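Local structure of tRNA (guanine(26)-N(2))-dimethyltransferase (Pyrococcus horikoshii, 2DUL) at residues I4-P16 and A57-T69. The protein probably dimethylates N2 of guanine 26 in a number of tRNAs, using S-adenosyl-L-methionine as methyl donor. Sequence-based numbering, arbitrary orientation.
Sequences IEVQEGKAKILIP and ATGIRGIRFALET
Glu8 and Arg64 join the N-terminal beta-hairpin, strands 4-8 and 11-15 around a type II' turn, to helix 60-68 of the class I-like methyltransferase fold. With CG anti to the backbone N (chi1 172°), the extended Glu8 side chain crosses Ile60 and Arg64 at about a right angle. Its CB rests on Ile60 CD1, and CG faces Arg64 NH1. CD lies near Ile60 CG1; OE1 accepts a salt-bridging hydrogen bond from Arg64 NH1 (2.9 Å) on its anti lone pair, the carboxylate and guanidinium planes 79° apart. Arg36, a predicted S-adenosyl-L-methionine ligand, also pairs with OE1, and Tyr28 bonds OE2. Arg64 grips Glu68 side-on, Arg64 NE to Glu68 OE2 (2.8 Å) and Arg64 NH2 to Glu68 OE1, and salt-bridges Asp37 through NH2; Gly9 CA sits over one guanidinium face. A leucine in place of Arg64 would probably leave Glu68 without its charged mate and cost Glu8 OE1 one partner. Beside this network, Ala11 CB meets Ile63 CG2 (3.6 Å) and Leu67 CD1, while Ile13 CD1 reaches Ile60 CB. At the turn, Lys10 N donates to Glu68 OE2 (3.0 Å) from the carboxylate face opposite Arg64 NE, 63° out of plane.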
loop_
_atom_site.group_PDB
_atom_site.type_symbol
_atom_site.label_atom_id
_atom_site.label_comp_id
_atom_site.label_asym_id
_atom_site.label_seq_id
_atom_site.Cartn_x
_atom_site.Cartn_y
_atom_site.Cartn_z
ATOM N N ILE A 4 10.985 7.146 26.699
ATOM C CA ILE A 4 11.145 5.716 26.953
ATOM C C ILE A 4 11.878 5.039 25.796
ATOM O O ILE A 4 11.797 5.492 24.655
ATOM C CB ILE A 4 9.771 5.036 27.118
ATOM C CG1 ILE A 4 8.814 5.968 27.866
ATOM C CG2 ILE A 4 9.927 3.734 27.887
ATOM C CD1 ILE A 4 7.380 5.470 27.920
ATOM N N GLU A 5 12.589 3.956 26.094
ATOM C CA GLU A 5 13.321 3.225 25.064
ATOM C C GLU A 5 12.575 1.965 24.641
ATOM O O GLU A 5 12.164 1.161 25.478
ATOM C CB GLU A 5 14.722 2.848 25.557
ATOM C CG GLU A 5 15.519 2.024 24.551
ATOM C CD GLU A 5 16.952 1.778 24.985
ATOM O OE1 GLU A 5 17.163 1.238 26.091
ATOM O OE2 GLU A 5 17.871 2.125 24.212
ATOM N N VAL A 6 12.400 1.802 23.333
ATOM C CA VAL A 6 11.707 0.643 22.785
ATOM C C VAL A 6 12.491 0.064 21.613
ATOM O O VAL A 6 13.335 0.737 21.023
ATOM C CB VAL A 6 10.288 1.011 22.297
ATOM C CG1 VAL A 6 9.447 1.509 23.467
ATOM C CG2 VAL A 6 10.367 2.074 21.210
ATOM N N GLN A 7 12.214 -1.190 21.282
ATOM C CA GLN A 7 12.897 -1.838 20.176
ATOM C C GLN A 7 11.915 -2.425 19.171
ATOM O O GLN A 7 10.893 -2.999 19.547
ATOM C CB GLN A 7 13.818 -2.940 20.695
ATOM C CG GLN A 7 14.574 -3.664 19.599
ATOM C CD GLN A 7 15.603 -4.630 20.139
ATOM O OE1 GLN A 7 15.278 -5.530 20.915
ATOM N NE2 GLN A 7 16.856 -4.449 19.732
ATOM N N GLU A 8 12.231 -2.262 17.890
ATOM C CA GLU A 8 11.408 -2.788 16.807
ATOM C C GLU A 8 12.365 -3.318 15.751
ATOM O O GLU A 8 13.115 -2.551 15.146
ATOM C CB GLU A 8 10.522 -1.697 16.201
ATOM C CG GLU A 8 9.796 -2.158 14.939
ATOM C CD GLU A 8 8.886 -1.101 14.342
ATOM O OE1 GLU A 8 8.748 -1.089 13.101
ATOM O OE2 GLU A 8 8.298 -0.298 15.104
ATOM N N GLY A 9 12.336 -4.628 15.530
ATOM C CA GLY A 9 13.243 -5.222 14.566
ATOM C C GLY A 9 14.647 -5.081 15.125
ATOM O O GLY A 9 14.855 -5.244 16.329
ATOM N N LYS A 10 15.612 -4.765 14.269
ATOM C CA LYS A 10 16.990 -4.596 14.715
ATOM C C LYS A 10 17.258 -3.192 15.259
ATOM O O LYS A 10 18.372 -2.883 15.676
ATOM C CB LYS A 10 17.955 -4.888 13.560
ATOM C CG LYS A 10 17.955 -6.340 13.111
ATOM C CD LYS A 10 18.960 -6.577 11.994
ATOM C CE LYS A 10 18.965 -8.037 11.558
ATOM N NZ LYS A 10 19.830 -8.247 10.362
ATOM N N ALA A 11 16.231 -2.349 15.270
ATOM C CA ALA A 11 16.389 -0.979 15.742
ATOM C C ALA A 11 15.977 -0.734 17.190
ATOM O O ALA A 11 15.001 -1.300 17.679
ATOM C CB ALA A 11 15.618 -0.028 14.830
ATOM N N LYS A 12 16.739 0.122 17.863
ATOM C CA LYS A 12 16.468 0.507 19.244
ATOM C C LYS A 12 16.252 2.012 19.190
ATOM O O LYS A 12 17.124 2.753 18.731
ATOM C CB LYS A 12 17.662 0.179 20.143
ATOM C CG LYS A 12 18.008 -1.298 20.189
ATOM C CD LYS A 12 19.131 -1.581 21.178
ATOM C CE LYS A 12 19.559 -3.037 21.112
ATOM N NZ LYS A 12 20.064 -3.386 19.751
ATOM N N ILE A 13 15.088 2.467 19.638
ATOM C CA ILE A 13 14.787 3.892 19.598
ATOM C C ILE A 13 14.156 4.426 20.872
ATOM O O ILE A 13 13.664 3.672 21.709
ATOM C CB ILE A 13 13.823 4.227 18.440
ATOM C CG1 ILE A 13 12.508 3.468 18.636
ATOM C CG2 ILE A 13 14.467 3.879 17.101
ATOM C CD1 ILE A 13 11.389 3.922 17.726
ATOM N N LEU A 14 14.172 5.747 20.997
ATOM C CA LEU A 14 13.590 6.417 22.142
ATOM C C LEU A 14 12.309 7.089 21.678
ATOM O O LEU A 14 12.272 7.703 20.610
ATOM C CB LEU A 14 14.559 7.467 22.689
ATOM C CG LEU A 14 15.900 6.930 23.194
ATOM C CD1 LEU A 14 16.789 8.090 23.613
ATOM C CD2 LEU A 14 15.664 5.978 24.359
ATOM N N ILE A 15 11.253 6.951 22.472
ATOM C CA ILE A 15 9.973 7.569 22.148
ATOM C C ILE A 15 9.506 8.351 23.369
ATOM O O ILE A 15 9.875 8.030 24.500
ATOM C CB ILE A 15 8.903 6.513 21.779
ATOM C CG1 ILE A 15 8.602 5.624 22.987
ATOM C CG2 ILE A 15 9.386 5.671 20.604
ATOM C CD1 ILE A 15 7.477 4.635 22.750
ATOM N N PRO A 16 8.692 9.396 23.158
ATOM C CA PRO A 16 8.208 10.192 24.290
ATOM C C PRO A 16 7.259 9.410 25.197
ATOM O O PRO A 16 6.819 8.313 24.790
ATOM C CB PRO A 16 7.528 11.376 23.605
ATOM C CG PRO A 16 7.002 10.769 22.342
ATOM C CD PRO A 16 8.164 9.913 21.884
ATOM N N ALA A 57 8.854 11.074 11.730
ATOM C CA ALA A 57 8.469 11.127 13.146
ATOM C C ALA A 57 9.664 10.748 14.029
ATOM O O ALA A 57 10.592 11.546 14.200
ATOM C CB ALA A 57 7.294 10.186 13.409
ATOM N N THR A 58 9.657 9.537 14.583
ATOM C CA THR A 58 10.762 9.097 15.441
ATOM C C THR A 58 11.967 8.655 14.615
ATOM O O THR A 58 13.084 8.569 15.132
ATOM C CB THR A 58 10.361 7.906 16.335
ATOM O OG1 THR A 58 10.112 6.759 15.514
ATOM C CG2 THR A 58 9.107 8.235 17.141
ATOM N N GLY A 59 11.728 8.368 13.336
ATOM C CA GLY A 59 12.790 7.923 12.447
ATOM C C GLY A 59 12.874 6.410 12.331
ATOM O O GLY A 59 13.733 5.878 11.626
ATOM N N ILE A 60 11.969 5.709 13.006
ATOM C CA ILE A 60 11.969 4.248 12.997
ATOM C C ILE A 60 12.003 3.595 11.616
ATOM O O ILE A 60 12.740 2.632 11.405
ATOM C CB ILE A 60 10.755 3.677 13.788
ATOM C CG1 ILE A 60 10.797 2.146 13.778
ATOM C CG2 ILE A 60 9.447 4.165 13.181
ATOM C CD1 ILE A 60 12.026 1.556 14.451
ATOM N N ARG A 61 11.218 4.111 10.675
ATOM C CA ARG A 61 11.181 3.516 9.339
ATOM C C ARG A 61 12.539 3.590 8.649
ATOM O O ARG A 61 13.069 2.569 8.216
ATOM C CB ARG A 61 10.112 4.198 8.476
ATOM C CG ARG A 61 9.803 3.481 7.169
ATOM C CD ARG A 61 8.677 4.181 6.411
ATOM N NE ARG A 61 7.432 4.205 7.176
ATOM C CZ ARG A 61 6.482 3.277 7.107
ATOM N NH1 ARG A 61 5.396 3.398 7.854
ATOM N NH2 ARG A 61 6.600 2.243 6.280
ATOM N N GLY A 62 13.095 4.794 8.552
ATOM C CA GLY A 62 14.390 4.969 7.916
ATOM C C GLY A 62 15.507 4.215 8.626
ATOM O O GLY A 62 16.402 3.665 7.985
ATOM N N ILE A 63 15.466 4.190 9.954
ATOM C CA ILE A 63 16.488 3.479 10.713
ATOM C C ILE A 63 16.432 1.988 10.384
ATOM O O ILE A 63 17.469 1.347 10.200
ATOM C CB ILE A 63 16.308 3.701 12.233
ATOM C CG1 ILE A 63 16.699 5.141 12.582
ATOM C CG2 ILE A 63 17.170 2.715 13.021
ATOM C CD1 ILE A 63 16.251 5.589 13.958
ATOM N N ARG A 64 15.229 1.429 10.292
ATOM C CA ARG A 64 15.114 0.012 9.959
ATOM C C ARG A 64 15.550 -0.231 8.513
ATOM O O ARG A 64 16.135 -1.267 8.202
ATOM C CB ARG A 64 13.687 -0.488 10.194
ATOM C CG ARG A 64 13.310 -0.515 11.671
ATOM C CD ARG A 64 12.062 -1.341 11.899
ATOM N NE ARG A 64 12.246 -2.724 11.470
ATOM C CZ ARG A 64 11.252 -3.591 11.304
ATOM N NH1 ARG A 64 9.998 -3.220 11.536
ATOM N NH2 ARG A 64 11.509 -4.826 10.891
ATOM N N PHE A 65 15.276 0.721 7.626
ATOM C CA PHE A 65 15.704 0.579 6.231
ATOM C C PHE A 65 17.228 0.437 6.220
ATOM O O PHE A 65 17.782 -0.441 5.561
ATOM C CB PHE A 65 15.331 1.820 5.415
ATOM C CG PHE A 65 13.869 1.918 5.066
ATOM C CD1 PHE A 65 13.368 3.082 4.483
ATOM C CD2 PHE A 65 12.996 0.859 5.305
ATOM C CE1 PHE A 65 12.020 3.190 4.143
ATOM C CE2 PHE A 65 11.648 0.958 4.969
ATOM C CZ PHE A 65 11.159 2.126 4.387
ATOM N N ALA A 66 17.892 1.317 6.962
ATOM C CA ALA A 66 19.348 1.319 7.041
ATOM C C ALA A 66 19.913 0.060 7.704
ATOM O O ALA A 66 20.904 -0.507 7.233
ATOM C CB ALA A 66 19.826 2.566 7.790
ATOM N N LEU A 67 19.278 -0.387 8.783
ATOM C CA LEU A 67 19.755 -1.571 9.501
ATOM C C LEU A 67 19.358 -2.921 8.915
ATOM O O LEU A 67 20.064 -3.912 9.116
ATOM C CB LEU A 67 19.273 -1.545 10.959
ATOM C CG LEU A 67 19.778 -0.464 11.913
ATOM C CD1 LEU A 67 18.943 -0.490 13.196
ATOM C CD2 LEU A 67 21.254 -0.686 12.219
ATOM N N GLU A 68 18.245 -2.969 8.186
ATOM C CA GLU A 68 17.749 -4.243 7.678
ATOM C C GLU A 68 17.597 -4.453 6.176
ATOM O O GLU A 68 17.083 -5.487 5.756
ATOM C CB GLU A 68 16.409 -4.538 8.358
ATOM C CG GLU A 68 16.486 -4.491 9.879
ATOM C CD GLU A 68 15.127 -4.589 10.549
ATOM O OE1 GLU A 68 14.318 -5.446 10.130
ATOM O OE2 GLU A 68 14.870 -3.816 11.501
ATOM N N THR A 69 18.038 -3.502 5.363
ATOM C CA THR A 69 17.906 -3.657 3.920
ATOM C C THR A 69 19.187 -3.230 3.218
ATOM O O THR A 69 20.062 -2.621 3.826
ATOM C CB THR A 69 16.742 -2.809 3.364
ATOM O OG1 THR A 69 17.146 -1.437 3.281
ATOM C CG2 THR A 69 15.522 -2.915 4.275
HETATM O O HOH W 1 17.895 -7.699 7.853
#